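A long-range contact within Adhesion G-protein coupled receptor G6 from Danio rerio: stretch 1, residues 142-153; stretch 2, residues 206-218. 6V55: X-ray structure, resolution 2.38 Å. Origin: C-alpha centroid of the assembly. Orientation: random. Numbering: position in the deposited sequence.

Stretch 1 (142-153) VLTAFTVCFEIA
Stretch 2 206-218: ATMKPLCLTWTKS

Antiparallel pairing of two strands distant in sequence is well illustrated by this contact, in which Ala145 to Ala153 runs against Lys209 to Thr216 with an angle of 144° between their N-to-C directions. The backbones are extended, with phi from about -170° to -115° except at Pro210, whose ring holds phi at -75°, and psi between about 126° and 172° throughout both strands. Register follows the pairs Ala145–Thr216, Phe146–Trp215 and so on to Ile152–Lys209. CA atoms lie 4.2 Å apart in the non-hydrogen-bonded pair Cys149–Cys212 and 5.3 Å apart in the hydrogen-bonded pair Val148–Leu213, the alternation typical of antiparallel sheet.

Backbone hydrogen bonds form reciprocal rings at every second pair. Phe146 N to Trp215 O and Trp215 N to Phe146 O both measure 3.1 Å. The Val148–Leu213 ring is the tightest, with Val148 N to Leu213 O at 2.9 Å and Leu213 N to Val148 O at 2.8 Å, both nearly linear. Next come Phe150 N to Leu211 O at 3.1 Å and Leu211 N to Phe150 O at 2.9 Å. The ladder then loosens: Ile152 N to Lys209 O is 3.2 Å, and the return bond, Lys209 N to Ile152 O at 3.4 Å, is weak. Beyond the other end, Lys217 N donates to Thr144 O at 2.7 Å. Pro210 has no amide hydrogen, but it occupies a non-hydrogen-bonded position and costs the ladder nothing; its CA approaches Phe150 O at 3.4 Å, one of a series of CA-H...O contacts along the ladder.

Apolar packing joins Phe146, Val148 and Phe150 to Trp215, Leu213 and Leu211 on one face, which Ile152 and Lys209 extend. Phe146 (chi1 p, chi2 84°) meets Trp215 (chi1 t, chi2 71°) obliquely, with planes at 38° and CE2 of Phe146 3.5 Å from CE3 of Trp215. Trp215 CB sits over the Phe146 ring face, 4.0 Å from its centroid, in a CH-pi contact. Val148 (p) places CG1 3.8 Å from CB of Leu213 (m, t), and Phe150 (chi1 p, chi2 -92°) brings CZ to 4.0 Å from CD2 of Leu211 (t, p). Beyond the ladder, Ala153 CB packs 3.7 Å from CG of Met208 (chi1 m, chi2 t, chi3 117°).

On the other face, Cys149 and Cys212, both chi1 -38°, bring their SG atoms to 3.5 Å, well beyond disulfide bonding distance. Thr147 (m) and Thr214 (p) touch through OG1 and CG2, respectively, at 3.7 Å. Near the Ile152–Lys209 end, a water donates to OE2 of Glu151 (chi1 m, chi2 -146°, chi3 -174°) at 2.5 Å and, weakly, to Met208 O at 2.9 Å.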

ATOM      1  N   VAL A 142     -13.865 -50.843  -5.018  1.00 37.29           N
ATOM      2  CA  VAL A 142     -14.572 -51.965  -4.430  1.00 35.88           C
ATOM      3  C   VAL A 142     -14.317 -51.964  -2.930  1.00 35.22           C
ATOM      4  O   VAL A 142     -13.165 -51.838  -2.494  1.00 34.33           O
ATOM      5  CB  VAL A 142     -14.121 -53.265  -5.107  1.00 35.33           C
ATOM      6  CG1 VAL A 142     -14.456 -54.485  -4.265  1.00 35.95           C
ATOM      7  CG2 VAL A 142     -14.761 -53.346  -6.499  1.00 35.63           C
ATOM      8  N   LEU A 143     -15.395 -52.049  -2.137  1.00 37.36           N
ATOM      9  CA  LEU A 143     -15.330 -51.987  -0.681  1.00 35.06           C
ATOM     10  C   LEU A 143     -15.795 -53.313  -0.080  1.00 35.78           C
ATOM     11  O   LEU A 143     -16.906 -53.789  -0.360  1.00 36.38           O
ATOM     12  CB  LEU A 143     -16.166 -50.823  -0.143  1.00 34.83           C
ATOM     13  CG  LEU A 143     -15.660 -49.399  -0.435  1.00 34.05           C
ATOM     14  CD1 LEU A 143     -16.742 -48.374  -0.170  1.00 33.98           C
ATOM     15  CD2 LEU A 143     -14.397 -49.057   0.358  1.00 33.47           C
ATOM     16  N   THR A 144     -14.920 -53.918   0.722  1.00 35.74           N
ATOM     17  CA  THR A 144     -15.274 -55.002   1.626  1.00 36.32           C
ATOM     18  C   THR A 144     -15.113 -54.594   3.084  1.00 36.06           C
ATOM     19  O   THR A 144     -15.250 -55.443   3.976  1.00 36.47           O
ATOM     20  CB  THR A 144     -14.428 -56.248   1.331  1.00 36.59           C
ATOM     21  OG1 THR A 144     -13.044 -55.891   1.221  1.00 35.98           O
ATOM     22  CG2 THR A 144     -14.884 -56.870   0.044  1.00 37.05           C
ATOM     23  N   ALA A 145     -14.824 -53.313   3.329  1.00 35.39           N
ATOM     24  CA  ALA A 145     -14.660 -52.670   4.624  1.00 35.04           C
ATOM     25  C   ALA A 145     -14.621 -51.158   4.416  1.00 46.19           C
ATOM     26  O   ALA A 145     -14.095 -50.677   3.410  1.00 34.01           O
ATOM     27  CB  ALA A 145     -13.391 -53.119   5.360  1.00 34.82           C
ATOM     28  N   PHE A 146     -15.191 -50.412   5.366  1.00 46.69           N
ATOM     29  CA  PHE A 146     -15.166 -48.955   5.306  1.00 33.59           C
ATOM     30  C   PHE A 146     -15.257 -48.364   6.708  1.00 40.90           C
ATOM     31  O   PHE A 146     -15.811 -48.975   7.622  1.00 37.78           O
ATOM     32  CB  PHE A 146     -16.290 -48.363   4.410  1.00 33.73           C
ATOM     33  CG  PHE A 146     -17.727 -48.681   4.847  1.00 34.35           C
ATOM     34  CD1 PHE A 146     -18.400 -47.926   5.816  1.00 34.24           C
ATOM     35  CD2 PHE A 146     -18.453 -49.647   4.179  1.00 35.02           C
ATOM     36  CE1 PHE A 146     -19.697 -48.220   6.186  1.00 34.82           C
ATOM     37  CE2 PHE A 146     -19.778 -49.924   4.542  1.00 35.60           C
ATOM     38  CZ  PHE A 146     -20.382 -49.211   5.539  1.00 35.50           C
ATOM     39  N   THR A 147     -14.813 -47.111   6.827  1.00 40.34           N
ATOM     40  CA  THR A 147     -15.182 -46.222   7.925  1.00 33.40           C
ATOM     41  C   THR A 147     -15.778 -44.961   7.326  1.00 32.08           C
ATOM     42  O   THR A 147     -15.153 -44.342   6.463  1.00 31.63           O
ATOM     43  CB  THR A 147     -13.978 -45.844   8.789  1.00 31.86           C
ATOM     44  OG1 THR A 147     -13.340 -47.030   9.281  1.00 37.41           O
ATOM     45  CG2 THR A 147     -14.415 -44.967   9.953  1.00 31.63           C
ATOM     46  N   VAL A 148     -16.979 -44.584   7.749  1.00 32.32           N
ATOM     47  CA  VAL A 148     -17.563 -43.304   7.363  1.00 34.98           C
ATOM     48  C   VAL A 148     -17.808 -42.500   8.636  1.00 33.86           C
ATOM     49  O   VAL A 148     -18.338 -43.033   9.615  1.00 32.12           O
ATOM     50  CB  VAL A 148     -18.844 -43.474   6.509  1.00 32.51           C
ATOM     51  CG1 VAL A 148     -19.802 -44.508   7.084  1.00 39.78           C
ATOM     52  CG2 VAL A 148     -19.579 -42.151   6.303  1.00 32.23           C
ATOM     53  N   CYS A 149     -17.345 -41.241   8.654  1.00 36.36           N
ATOM     54  CA  CYS A 149     -17.628 -40.315   9.746  1.00 38.00           C
ATOM     55  C   CYS A 149     -18.186 -39.012   9.213  1.00 39.92           C
ATOM     56  O   CYS A 149     -17.747 -38.504   8.178  1.00 43.87           O
ATOM     57  CB  CYS A 149     -16.399 -39.962  10.577  1.00 44.25           C
ATOM     58  SG  CYS A 149     -15.273 -41.301  10.864  1.00 56.20           S
ATOM     59  N   PHE A 150     -19.110 -38.445   9.965  1.00 39.63           N
ATOM     60  CA  PHE A 150     -19.646 -37.138   9.644  1.00 41.40           C
ATOM     61  C   PHE A 150     -20.114 -36.516  10.947  1.00 43.17           C
ATOM     62  O   PHE A 150     -20.102 -37.158  12.000  1.00 44.62           O
ATOM     63  CB  PHE A 150     -20.777 -37.218   8.595  1.00 42.50           C
ATOM     64  CG  PHE A 150     -21.787 -38.301   8.853  1.00 43.04           C
ATOM     65  CD1 PHE A 150     -21.634 -39.570   8.294  1.00 42.74           C
ATOM     66  CD2 PHE A 150     -22.905 -38.038   9.630  1.00 43.71           C
ATOM     67  CE1 PHE A 150     -22.561 -40.563   8.541  1.00 43.79           C
ATOM     68  CE2 PHE A 150     -23.840 -39.016   9.875  1.00 44.81           C
ATOM     69  CZ  PHE A 150     -23.665 -40.288   9.333  1.00 46.44           C
ATOM     70  N   GLU A 151     -20.490 -35.243  10.870  1.00 42.63           N
ATOM     71  CA  GLU A 151     -21.174 -34.554  11.953  1.00 41.53           C
ATOM     72  C   GLU A 151     -22.558 -34.200  11.430  1.00 38.95           C
ATOM     73  O   GLU A 151     -22.680 -33.645  10.332  1.00 38.79           O
ATOM     74  CB  GLU A 151     -20.390 -33.314  12.417  1.00 43.71           C
ATOM     75  CG  GLU A 151     -18.907 -33.592  12.769  1.00 50.00           C
ATOM     76  CD  GLU A 151     -18.349 -32.726  13.923  1.00 54.77           C
ATOM     77  OE1 GLU A 151     -17.118 -32.802  14.187  1.00 52.31           O
ATOM     78  OE2 GLU A 151     -19.132 -31.970  14.558  1.00 57.55           O
ATOM     79  N   ILE A 152     -23.597 -34.574  12.176  1.00 35.10           N
ATOM     80  CA  ILE A 152     -24.970 -34.461  11.698  1.00 37.46           C
ATOM     81  C   ILE A 152     -25.757 -33.591  12.680  1.00 44.15           C
ATOM     82  O   ILE A 152     -25.444 -33.558  13.880  1.00 44.72           O
ATOM     83  CB  ILE A 152     -25.600 -35.870  11.495  1.00 36.23           C
ATOM     84  CG1 ILE A 152     -26.904 -35.828  10.679  1.00 38.36           C
ATOM     85  CG2 ILE A 152     -25.783 -36.617  12.798  1.00 32.17           C
ATOM     86  CD1 ILE A 152     -26.750 -35.148   9.335  1.00 38.20           C
ATOM     87  N   ALA A 153     -26.719 -32.823  12.149  1.00 45.54           N
ATOM     88  CA  ALA A 153     -27.624 -31.994  12.939  1.00 44.31           C
ATOM     89  C   ALA A 153     -28.880 -31.678  12.128  1.00 49.99           C
ATOM     90  O   ALA A 153     -28.824 -31.491  10.909  1.00 50.33           O
ATOM     91  CB  ALA A 153     -26.974 -30.686  13.419  1.00 35.67           C
ATOM     92  N   ALA A 206     -30.313 -30.163  16.846  1.00 81.19           N
ATOM     93  CA  ALA A 206     -29.751 -29.133  15.986  1.00 74.49           C
ATOM     94  C   ALA A 206     -28.350 -28.719  16.409  1.00 71.59           C
ATOM     95  O   ALA A 206     -27.758 -27.845  15.758  1.00 71.03           O
ATOM     96  CB  ALA A 206     -30.663 -27.914  15.954  1.00 74.27           C
ATOM     97  N   THR A 207     -27.830 -29.300  17.493  1.00 68.30           N
ATOM     98  CA  THR A 207     -26.404 -29.249  17.789  1.00 71.36           C
ATOM     99  C   THR A 207     -25.696 -30.355  17.008  1.00 76.78           C
ATOM    100  O   THR A 207     -26.167 -31.502  16.966  1.00 79.63           O
ATOM    101  CB  THR A 207     -26.154 -29.411  19.291  1.00 67.28           C
ATOM    102  OG1 THR A 207     -27.016 -28.527  20.009  1.00 68.03           O
ATOM    103  CG2 THR A 207     -24.679 -29.092  19.655  1.00 63.31           C
ATOM    104  N   MET A 208     -24.580 -30.006  16.373  1.00 71.66           N
ATOM    105  CA  MET A 208     -23.822 -31.005  15.645  1.00 66.95           C
ATOM    106  C   MET A 208     -23.099 -31.941  16.598  1.00 63.89           C
ATOM    107  O   MET A 208     -22.596 -31.528  17.649  1.00 64.93           O
ATOM    108  CB  MET A 208     -22.803 -30.363  14.729  1.00 67.69           C
ATOM    109  CG  MET A 208     -23.400 -29.580  13.628  1.00 68.60           C
ATOM    110  SD  MET A 208     -22.250 -29.668  12.281  1.00 70.92           S
ATOM    111  CE  MET A 208     -23.249 -30.501  11.087  1.00 68.79           C
ATOM    112  N   LYS A 209     -23.022 -33.211  16.204  1.00 59.35           N
ATOM    113  CA  LYS A 209     -22.265 -34.169  16.969  1.00 52.10           C
ATOM    114  C   LYS A 209     -21.641 -35.143  15.979  1.00 42.85           C
ATOM    115  O   LYS A 209     -22.274 -35.488  14.963  1.00 35.48           O
ATOM    116  CB  LYS A 209     -23.130 -34.914  17.996  1.00 51.86           C
ATOM    117  CG  LYS A 209     -22.816 -34.555  19.451  1.00 50.31           C
ATOM    118  CD  LYS A 209     -23.515 -35.508  20.416  1.00 50.33           C
ATOM    119  CE  LYS A 209     -25.036 -35.380  20.324  1.00 48.15           C
ATOM    120  NZ  LYS A 209     -25.750 -36.229  21.335  1.00 42.94           N
ATOM    121  N   PRO A 210     -20.390 -35.552  16.212  1.00 41.45           N
ATOM    122  CA  PRO A 210     -19.749 -36.529  15.327  1.00 44.93           C
ATOM    123  C   PRO A 210     -20.268 -37.948  15.538  1.00 46.05           C
ATOM    124  O   PRO A 210     -20.696 -38.335  16.629  1.00 43.24           O
ATOM    125  CB  PRO A 210     -18.260 -36.416  15.699  1.00 42.91           C
ATOM    126  CG  PRO A 210     -18.249 -35.912  17.108  1.00 36.87           C
ATOM    127  CD  PRO A 210     -19.452 -35.025  17.227  1.00 36.92           C
ATOM    128  N   LEU A 211     -20.224 -38.719  14.450  1.00 49.47           N
ATOM    129  CA  LEU A 211     -20.746 -40.080  14.386  1.00 49.88           C
ATOM    130  C   LEU A 211     -19.945 -40.861  13.353  1.00 56.15           C
ATOM    131  O   LEU A 211     -19.866 -40.443  12.193  1.00 58.88           O
ATOM    132  CB  LEU A 211     -22.234 -40.091  14.004  1.00 42.94           C
ATOM    133  CG  LEU A 211     -22.783 -41.486  13.661  1.00 38.17           C
ATOM    134  CD1 LEU A 211     -22.713 -42.418  14.878  1.00 33.82           C
ATOM    135  CD2 LEU A 211     -24.209 -41.425  13.107  1.00 36.63           C
ATOM    136  N   CYS A 212     -19.391 -42.002  13.765  1.00 57.98           N
ATOM    137  CA  CYS A 212     -18.612 -42.875  12.896  1.00 55.81           C
ATOM    138  C   CYS A 212     -19.299 -44.221  12.762  1.00 51.35           C
ATOM    139  O   CYS A 212     -19.805 -44.769  13.745  1.00 54.52           O
ATOM    140  CB  CYS A 212     -17.209 -43.107  13.429  1.00 59.61           C
ATOM    141  SG  CYS A 212     -16.501 -41.649  14.172  1.00 68.50           S
ATOM    142  N   LEU A 213     -19.320 -44.748  11.541  1.00 45.53           N
ATOM    143  CA  LEU A 213     -19.843 -46.074  11.259  1.00 40.74           C
ATOM    144  C   LEU A 213     -18.741 -46.880  10.593  1.00 40.55           C
ATOM    145  O   LEU A 213     -18.110 -46.390   9.654  1.00 40.59           O
ATOM    146  CB  LEU A 213     -21.084 -45.988  10.362  1.00 34.31           C
ATOM    147  CG  LEU A 213     -22.190 -45.055  10.889  1.00 38.59           C
ATOM    148  CD1 LEU A 213     -23.282 -44.845   9.873  1.00 34.64           C
ATOM    149  CD2 LEU A 213     -22.786 -45.590  12.202  1.00 40.20           C
ATOM    150  N   THR A 214     -18.469 -48.093  11.100  1.00 39.35           N
ATOM    151  CA  THR A 214     -17.519 -49.004  10.463  1.00 35.43           C
ATOM    152  C   THR A 214     -18.221 -50.303  10.087  1.00 35.16           C
ATOM    153  O   THR A 214     -19.290 -50.630  10.610  1.00 36.05           O
ATOM    154  CB  THR A 214     -16.265 -49.327  11.337  1.00 34.08           C
ATOM    155  OG1 THR A 214     -16.569 -50.329  12.328  1.00 34.61           O
ATOM    156  CG2 THR A 214     -15.680 -48.074  11.998  1.00 33.34           C
ATOM    157  N   TRP A 215     -17.603 -51.034   9.158  1.00 35.27           N
ATOM    158  CA  TRP A 215     -18.102 -52.319   8.687  1.00 36.01           C
ATOM    159  C   TRP A 215     -16.924 -53.086   8.120  1.00 35.95           C
ATOM    160  O   TRP A 215     -16.048 -52.466   7.530  1.00 35.38           O
ATOM    161  CB  TRP A 215     -19.172 -52.131   7.610  1.00 36.31           C
ATOM    162  CG  TRP A 215     -19.626 -53.397   6.965  1.00 37.03           C
ATOM    163  CD1 TRP A 215     -20.391 -54.375   7.531  1.00 37.73           C
ATOM    164  CD2 TRP A 215     -19.364 -53.820   5.617  1.00 38.65           C
ATOM    165  NE1 TRP A 215     -20.634 -55.371   6.621  1.00 38.28           N
ATOM    166  CE2 TRP A 215     -20.007 -55.064   5.440  1.00 37.93           C
ATOM    167  CE3 TRP A 215     -18.652 -53.265   4.542  1.00 36.66           C
ATOM    168  CZ2 TRP A 215     -19.958 -55.768   4.233  1.00 38.24           C
ATOM    169  CZ3 TRP A 215     -18.605 -53.966   3.345  1.00 36.97           C
ATOM    170  CH2 TRP A 215     -19.246 -55.215   3.210  1.00 37.76           C
ATOM    171  N   THR A 216     -16.870 -54.408   8.348  1.00 36.51           N
ATOM    172  CA  THR A 216     -16.065 -55.319   7.532  1.00 38.40           C
ATOM    173  C   THR A 216     -16.949 -56.442   7.010  1.00 37.46           C
ATOM    174  O   THR A 216     -17.871 -56.885   7.696  1.00 37.97           O
ATOM    175  CB  THR A 216     -14.912 -55.998   8.273  1.00 40.70           C
ATOM    176  OG1 THR A 216     -15.451 -56.901   9.238  1.00 50.11           O
ATOM    177  CG2 THR A 216     -14.029 -55.049   8.954  1.00 35.85           C
ATOM    178  N   LYS A 217     -16.638 -56.929   5.804  1.00 38.71           N
ATOM    179  CA  LYS A 217     -17.369 -58.070   5.262  1.00 38.89           C
ATOM    180  C   LYS A 217     -17.061 -59.366   6.012  1.00 41.34           C
ATOM    181  O   LYS A 217     -17.973 -60.182   6.242  1.00 39.52           O
ATOM    182  CB  LYS A 217     -17.042 -58.232   3.775  1.00 38.33           C
ATOM    183  CG  LYS A 217     -17.918 -59.211   3.037  1.00 39.09           C
ATOM    184  CD  LYS A 217     -17.281 -59.604   1.752  1.00 39.07           C
ATOM    185  CE  LYS A 217     -18.172 -60.555   1.038  1.00 45.01           C
ATOM    186  NZ  LYS A 217     -17.859 -60.618  -0.422  1.00 48.43           N
ATOM    187  N   SER A 218     -15.795 -59.526   6.432  1.00 38.78           N
ATOM    188  CA  SER A 218     -15.262 -60.805   6.895  1.00 38.87           C
ATOM    189  C   SER A 218     -15.879 -61.242   8.209  1.00 42.32           C
ATOM    190  O   SER A 218     -16.160 -62.429   8.388  1.00 45.24           O
ATOM    191  CB  SER A 218     -13.742 -60.722   7.038  1.00 38.36           C
ATOM    192  OG  SER A 218     -13.369 -59.876   8.113  1.00 39.21           O
TER
HETATM  193  O   HOH W   1     -19.782 -31.498  16.880  1.00 35.96           O